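Local atomic coordinates of metallo-beta-lactamase FIM-1 (PDB entry 6V3Q), a protein that probably hydrolyses the amide bond of beta-lactam antibiotics with the help of bound zinc, giving substituted beta-amino acids and so antibiotic resistance. Residues W20-M25 / G38-K43; L49-W54 / V78-H83. All coordinates share one frame; numbering follows the deposited sequence.

Contact 1: residues W20-M25 / G38-K43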
loop_
_atom_site.group_PDB
_atom_site.type_symbol
_atom_site.label_atom_id
_atom_site.label_comp_id
_atom_site.label_asym_id
_atom_site.label_seq_id
_atom_site.Cartn_x
_atom_site.Cartn_y
_atom_site.Cartn_z
ATOM N N TRP A 20 -18.384 -7.605 -14.397
ATOM C CA TRP A 20 -17.744 -7.791 -13.103
ATOM C C TRP A 20 -16.422 -7.037 -13.061
ATOM O O TRP A 20 -15.726 -6.913 -14.074
ATOM C CB TRP A 20 -17.489 -9.276 -12.813
ATOM C CG TRP A 20 -18.715 -10.125 -12.888
ATOM C CD1 TRP A 20 -19.323 -10.580 -14.019
ATOM C CD2 TRP A 20 -19.481 -10.632 -11.786
ATOM N NE1 TRP A 20 -20.424 -11.333 -13.693
ATOM C CE2 TRP A 20 -20.544 -11.383 -12.329
ATOM C CE3 TRP A 20 -19.377 -10.520 -10.397
ATOM C CZ2 TRP A 20 -21.494 -12.019 -11.531
ATOM C CZ3 TRP A 20 -20.323 -11.155 -9.606
ATOM C CH2 TRP A 20 -21.365 -11.892 -10.174
ATOM N N MET A 21 -16.075 -6.543 -11.876
ATOM C CA MET A 21 -14.790 -5.902 -11.629
ATOM C C MET A 21 -13.935 -6.825 -10.772
ATOM O O MET A 21 -14.376 -7.271 -9.708
ATOM C CB MET A 21 -14.971 -4.552 -10.930
ATOM C CG MET A 21 -13.730 -3.668 -10.935
ATOM S SD MET A 21 -14.033 -2.006 -10.287
ATOM C CE MET A 21 -13.542 -2.197 -8.574
ATOM N N HIS A 22 -12.725 -7.125 -11.238
ATOM C CA HIS A 22 -11.770 -7.896 -10.454
ATOM C C HIS A 22 -10.686 -6.975 -9.911
ATOM O O HIS A 22 -10.180 -6.102 -10.623
ATOM C CB HIS A 22 -11.146 -9.044 -11.266
ATOM C CG HIS A 22 -10.263 -8.607 -12.397
ATOM N ND1 HIS A 22 -8.954 -8.213 -12.216
ATOM C CD2 HIS A 22 -10.492 -8.550 -13.731
ATOM C CE1 HIS A 22 -8.421 -7.913 -13.388
ATOM N NE2 HIS A 22 -9.333 -8.110 -14.324
ATOM N N THR A 23 -10.348 -7.172 -8.639
ATOM C CA THR A 23 -9.370 -6.358 -7.933
ATOM C C THR A 23 -8.337 -7.275 -7.300
ATOM O O THR A 23 -8.692 -8.176 -6.533
ATOM C CB THR A 23 -10.038 -5.490 -6.859
ATOM O OG1 THR A 23 -10.992 -4.613 -7.470
ATOM C CG2 THR A 23 -9.000 -4.660 -6.118
ATOM N N SER A 24 -7.067 -7.047 -7.624
ATOM C CA SER A 24 -5.969 -7.839 -7.095
ATOM C C SER A 24 -4.975 -6.918 -6.402
ATOM O O SER A 24 -4.818 -5.755 -6.780
ATOM C CB SER A 24 -5.273 -8.636 -8.203
ATOM O OG SER A 24 -4.830 -7.786 -9.248
ATOM N N MET A 25 -4.302 -7.447 -5.387
ATOM C CA MET A 25 -3.371 -6.672 -4.580
ATOM C C MET A 25 -1.941 -7.127 -4.837
ATOM O O MET A 25 -1.669 -8.329 -4.943
ATOM C CB MET A 25 -3.696 -6.802 -3.091
ATOM C CG MET A 25 -5.182 -6.668 -2.774
ATOM S SD MET A 25 -5.872 -5.079 -3.262
ATOM C CE MET A 25 -5.137 -3.981 -2.051
ATOM N N GLY A 38 -9.667 -4.605 -12.899
ATOM C CA GLY A 38 -9.898 -5.050 -14.258
ATOM C C GLY A 38 -11.357 -5.418 -14.425
ATOM O O GLY A 38 -12.133 -5.291 -13.475
ATOM N N LEU A 39 -11.756 -5.873 -15.607
ATOM C CA LEU A 39 -13.145 -6.231 -15.848
ATOM C C LEU A 39 -13.239 -7.650 -16.387
ATOM O O LEU A 39 -12.339 -8.135 -17.076
ATOM C CB LEU A 39 -13.826 -5.276 -16.841
ATOM C CG LEU A 39 -14.110 -3.827 -16.434
ATOM C CD1 LEU A 39 -14.703 -3.060 -17.609
ATOM C CD2 LEU A 39 -15.040 -3.763 -15.228
ATOM N N ILE A 40 -14.342 -8.314 -16.048
ATOM C CA ILE A 40 -14.786 -9.524 -16.727
ATOM C C ILE A 40 -16.173 -9.232 -17.281
ATOM O O ILE A 40 -17.094 -8.903 -16.521
ATOM C CB ILE A 40 -14.808 -10.747 -15.796
ATOM C CG1 ILE A 40 -13.423 -10.985 -15.192
ATOM C CG2 ILE A 40 -15.265 -11.980 -16.561
ATOM C CD1 ILE A 40 -13.387 -10.872 -13.683
ATOM N N VAL A 41 -16.320 -9.340 -18.598
ATOM C CA VAL A 41 -17.554 -8.987 -19.289
ATOM C C VAL A 41 -18.139 -10.251 -19.899
ATOM O O VAL A 41 -17.496 -10.896 -20.738
ATOM C CB VAL A 41 -17.324 -7.918 -20.367
ATOM C CG1 VAL A 41 -18.637 -7.598 -21.071
ATOM C CG2 VAL A 41 -16.730 -6.670 -19.746
ATOM N N GLU A 42 -19.355 -10.595 -19.483
ATOM C CA GLU A 42 -20.035 -11.763 -20.017
ATOM C C GLU A 42 -20.391 -11.558 -21.486
ATOM O O GLU A 42 -20.738 -10.457 -21.919
ATOM C CB GLU A 42 -21.299 -12.057 -19.209
ATOM C CG GLU A 42 -21.050 -12.266 -17.727
ATOM C CD GLU A 42 -22.332 -12.478 -16.953
ATOM O OE1 GLU A 42 -23.342 -12.878 -17.568
ATOM O OE2 GLU A 42 -22.331 -12.240 -15.730
ATOM N N LYS A 43 -20.306 -12.643 -22.256
ATOM C CA LYS A 43 -20.645 -12.620 -23.681
ATOM C C LYS A 43 -21.168 -14.013 -24.039
ATOM O O LYS A 43 -20.396 -14.913 -24.382
ATOM C CB LYS A 43 -19.451 -12.223 -24.536
ATOM C CG LYS A 43 -19.677 -12.318 -26.038
ATOM C CD LYS A 43 -18.679 -11.445 -26.786
ATOM C CE LYS A 43 -18.463 -11.914 -28.215
ATOM N NZ LYS A 43 -17.297 -12.828 -28.318
#
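Trp20 and Ile40 face each other as a hydrogen-bonded pair of the antiparallel hairpin formed by strands 19-27 and 33-43, in the mixed beta-sheet of the metallo-beta-lactamase fold. Their two backbone bonds, Trp20 N to Ile40 O and Ile40 N to Trp20 O, are both 2.8 Å long and nearly straight. Next along, Met21 and Leu39 form a non-hydrogen-bonded pair, where the CA of Leu39 lies 3.2 Å from Trp20 O in a CA-H...O contact. His22 and Gly38 close the series with a second pair of backbone bonds.

The imidazole of His22 folds back over its partner. Its CG sits between the backbone N and the carbonyl carbon (chi1 67°), which lays the ring across Gly38, whose CA makes a CH-pi contact 3.4 Å from the centroid of the His22 ring. Gly38 has no side chain on this side, and its CA lies 3.1 Å from His22 NE2. At the ring's edge the CD1 methyl of Ile40 packs 3.7 Å from His22 CD2. The Trp20 indole has a polar anchor on strand 33-43: Trp20 NE1 donates to Glu42 OE2 at 2.9 Å, almost straight at 168°. Glu42 OE2 accepts through its anti lone pair, with the carboxylate nearly coplanar with the ring.

Farther out, helix 56-68 lies against the face of the sheet that carries Trp20, His22 and Ile40. Its Ile62 touches both His22 and Ile40, and its Trp65 meets the Trp20 indole edge-to-face, while Met21 and Leu39 project from the opposite face of the sheet. The His22 ring is tied to the neighbouring strand end by a weak hydrogen bond between its NE2 and Asp51 O.

Contact 2: residues L49-W54 / V78-H83. With ZN (zinc ion), chain C.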
loop_
_atom_site.group_PDB
_atom_site.type_symbol
_atom_site.label_atom_id
_atom_site.label_comp_id
_atom_site.label_asym_id
_atom_site.label_seq_id
_atom_site.Cartn_x
_atom_site.Cartn_y
_atom_site.Cartn_z
ATOM N N LEU A 49 -11.994 -10.734 -20.740
ATOM C CA LEU A 49 -11.177 -10.214 -19.652
ATOM C C LEU A 49 -10.519 -8.914 -20.095
ATOM O O LEU A 49 -9.863 -8.866 -21.140
ATOM C CB LEU A 49 -10.117 -11.228 -19.226
ATOM C CG LEU A 49 -9.128 -10.746 -18.160
ATOM C CD1 LEU A 49 -9.843 -10.443 -16.851
ATOM C CD2 LEU A 49 -8.010 -11.757 -17.940
ATOM N N VAL A 50 -10.705 -7.865 -19.309
ATOM C CA VAL A 50 -10.004 -6.605 -19.509
ATOM C C VAL A 50 -8.946 -6.514 -18.420
ATOM O O VAL A 50 -9.276 -6.409 -17.233
ATOM C CB VAL A 50 -10.964 -5.410 -19.472
ATOM C CG1 VAL A 50 -10.214 -4.114 -19.720
ATOM C CG2 VAL A 50 -12.073 -5.595 -20.496
ATOM N N ASP A 51 -7.677 -6.595 -18.826
ATOM C CA ASP A 51 -6.523 -6.498 -17.936
ATOM C C ASP A 51 -6.361 -7.708 -17.024
ATOM O O ASP A 51 -7.341 -8.258 -16.508
ATOM C CB ASP A 51 -6.596 -5.222 -17.099
ATOM C CG ASP A 51 -6.309 -3.982 -17.914
ATOM O OD1 ASP A 51 -5.657 -4.106 -18.969
ATOM O OD2 ASP A 51 -6.720 -2.883 -17.493
ATOM N N THR A 52 -5.112 -8.119 -16.817
ATOM C CA THR A 52 -4.780 -9.230 -15.941
ATOM C C THR A 52 -4.645 -8.732 -14.505
ATOM O O THR A 52 -4.919 -7.569 -14.198
ATOM C CB THR A 52 -3.487 -9.899 -16.396
ATOM O OG1 THR A 52 -2.386 -9.029 -16.109
ATOM C CG2 THR A 52 -3.516 -10.164 -17.882
ATOM N N ALA A 53 -4.229 -9.618 -13.607
ATOM C CA ALA A 53 -3.828 -9.225 -12.269
ATOM C C ALA A 53 -2.345 -8.856 -12.298
ATOM O O ALA A 53 -1.762 -8.632 -13.361
ATOM C CB ALA A 53 -4.139 -10.339 -11.276
ATOM N N TRP A 54 -1.709 -8.808 -11.128
ATOM C CA TRP A 54 -0.312 -8.386 -11.076
ATOM C C TRP A 54 0.635 -9.467 -11.588
ATOM O O TRP A 54 1.666 -9.144 -12.191
ATOM C CB TRP A 54 0.063 -7.985 -9.650
ATOM C CG TRP A 54 -0.609 -6.730 -9.183
ATOM C CD1 TRP A 54 -1.789 -6.639 -8.503
ATOM C CD2 TRP A 54 -0.144 -5.384 -9.358
ATOM N NE1 TRP A 54 -2.088 -5.324 -8.245
ATOM C CE2 TRP A 54 -1.094 -4.532 -8.758
ATOM C CE3 TRP A 54 0.981 -4.817 -9.964
ATOM C CZ2 TRP A 54 -0.952 -3.144 -8.746
ATOM C CZ3 TRP A 54 1.120 -3.437 -9.951
ATOM C CH2 TRP A 54 0.160 -2.617 -9.345
ATOM N N VAL A 78 -8.088 -8.467 -23.413
ATOM C CA VAL A 78 -7.468 -7.258 -23.936
ATOM C C VAL A 78 -6.840 -6.512 -22.766
ATOM O O VAL A 78 -7.311 -6.592 -21.628
ATOM C CB VAL A 78 -8.484 -6.366 -24.688
ATOM C CG1 VAL A 78 -9.576 -5.884 -23.744
ATOM C CG2 VAL A 78 -7.782 -5.198 -25.370
ATOM N N PHE A 79 -5.751 -5.807 -23.043
ATOM C CA PHE A 79 -4.998 -5.101 -22.021
ATOM C C PHE A 79 -4.820 -3.650 -22.442
ATOM O O PHE A 79 -4.655 -3.344 -23.627
ATOM C CB PHE A 79 -3.642 -5.772 -21.793
ATOM C CG PHE A 79 -3.677 -7.265 -21.960
ATOM C CD1 PHE A 79 -4.259 -8.071 -20.994
ATOM C CD2 PHE A 79 -3.145 -7.861 -23.090
ATOM C CE1 PHE A 79 -4.304 -9.442 -21.152
ATOM C CE2 PHE A 79 -3.183 -9.236 -23.251
ATOM C CZ PHE A 79 -3.763 -10.026 -22.279
ATOM N N THR A 80 -4.846 -2.754 -21.455
ATOM C CA THR A 80 -4.916 -1.327 -21.735
ATOM C C THR A 80 -3.551 -0.664 -21.904
ATOM O O THR A 80 -3.470 0.374 -22.570
ATOM C CB THR A 80 -5.712 -0.614 -20.636
ATOM O OG1 THR A 80 -5.106 -0.860 -19.361
ATOM C CG2 THR A 80 -7.146 -1.126 -20.617
ATOM N N HIS A 81 -2.485 -1.225 -21.334
ATOM C CA HIS A 81 -1.127 -0.778 -21.638
ATOM C C HIS A 81 -0.145 -1.799 -21.081
ATOM O O HIS A 81 -0.528 -2.745 -20.387
ATOM C CB HIS A 81 -0.837 0.628 -21.098
ATOM C CG HIS A 81 -0.785 0.716 -19.605
ATOM N ND1 HIS A 81 -1.912 0.661 -18.813
ATOM C CD2 HIS A 81 0.260 0.886 -18.761
ATOM C CE1 HIS A 81 -1.562 0.781 -17.545
ATOM N NE2 HIS A 81 -0.250 0.918 -17.486
ATOM N N ALA A 82 1.131 -1.595 -21.403
ATOM C CA ALA A 82 2.170 -2.587 -21.136
ATOM C C ALA A 82 2.922 -2.249 -19.847
ATOM O O ALA A 82 4.106 -1.911 -19.840
ATOM C CB ALA A 82 3.116 -2.690 -22.327
ATOM N N HIS A 83 2.193 -2.349 -18.742
ATOM C CA HIS A 83 2.756 -2.369 -17.401
ATOM C C HIS A 83 2.290 -3.642 -16.707
ATOM O O HIS A 83 1.357 -4.311 -17.159
ATOM C CB HIS A 83 2.357 -1.122 -16.601
ATOM C CG HIS A 83 3.215 0.071 -16.885
ATOM N ND1 HIS A 83 2.925 1.329 -16.406
ATOM C CD2 HIS A 83 4.362 0.195 -17.595
ATOM C CE1 HIS A 83 3.853 2.178 -16.810
ATOM N NE2 HIS A 83 4.737 1.515 -17.534
HETATM ZN ZN ZN C . 0.925 1.868 -15.867
#
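Leu49 to Asp51 runs parallel to the end of strand 74-78, with Val78 N donating to Leu49 O at 2.9 Å and Asp51 N to Val78 O at 2.8 Å, each donor nearly in line with the carbonyl it meets. Val50 and Val78 thus form a parallel bridge, their side chains lying side by side with Val50 CG2 4.1 Å from Val78 CG1.

Beyond the bridge the chains no longer pair through their backbones, and the Asp51 side chain takes over. Its carboxylate reaches across at about a right angle to the Thr80 side chain. Asp51 OD1 accepts the backbone N-H of Thr80 at 2.9 Å through its syn lone pair, with an angle of 150° at the hydrogen. Asp51 OD2 lies 3.2 Å from Thr80 OG1. The CG of Asp51, anti to its carbonyl carbon and beside its backbone N (chi1 -73°), brings OD1 to Thr80 N, and with it the buried carboxylate to the start of the metal-binding loop. A long, weak ion pair with Lys86 gives it a further charged neighbour.

One residue further on, the CG2 methyl of Thr52 comes within 3.4 Å of Phe79 CE1, while Thr52 OG1 is held by hydrogen bonds to Ala53 O and to Gly89 N. Immediately after Thr80, the chain delivers His81 NE2 and His83 ND1 to the zinc ion, at 2.2 and 2.1 Å. His145 adds a third nitrogen ligand, and His83 NE2 is hydrogen-bonded to Asp179. A strand end turning into a loop is where metallo-beta-lactamases carry their His-X-His-X-Asp motif, here His81, His83 and Asp85; its two histidines with His145 make up the three-histidine site, the one occupied in this mono-zinc form.

The two contacts illustrate how one sheet can serve both as scaffold and as platform for a metal site. Both are largely buried and share a boundary, since strands 33-43 and 46-50 are neighbours: Leu39 O of contact 1 lies 2.8 Å from Val50 N of contact 2, a probable hydrogen bond. Ser24 O and Trp54 NE1 probably make another. Contact 1 is antiparallel pairing with ring packing, and at Trp20 and Glu42 it reaches a partly exposed margin. Contact 2, closer to the centre of the chain, is parallel only briefly before giving way to carboxylate-to-loop bonding and zinc coordination.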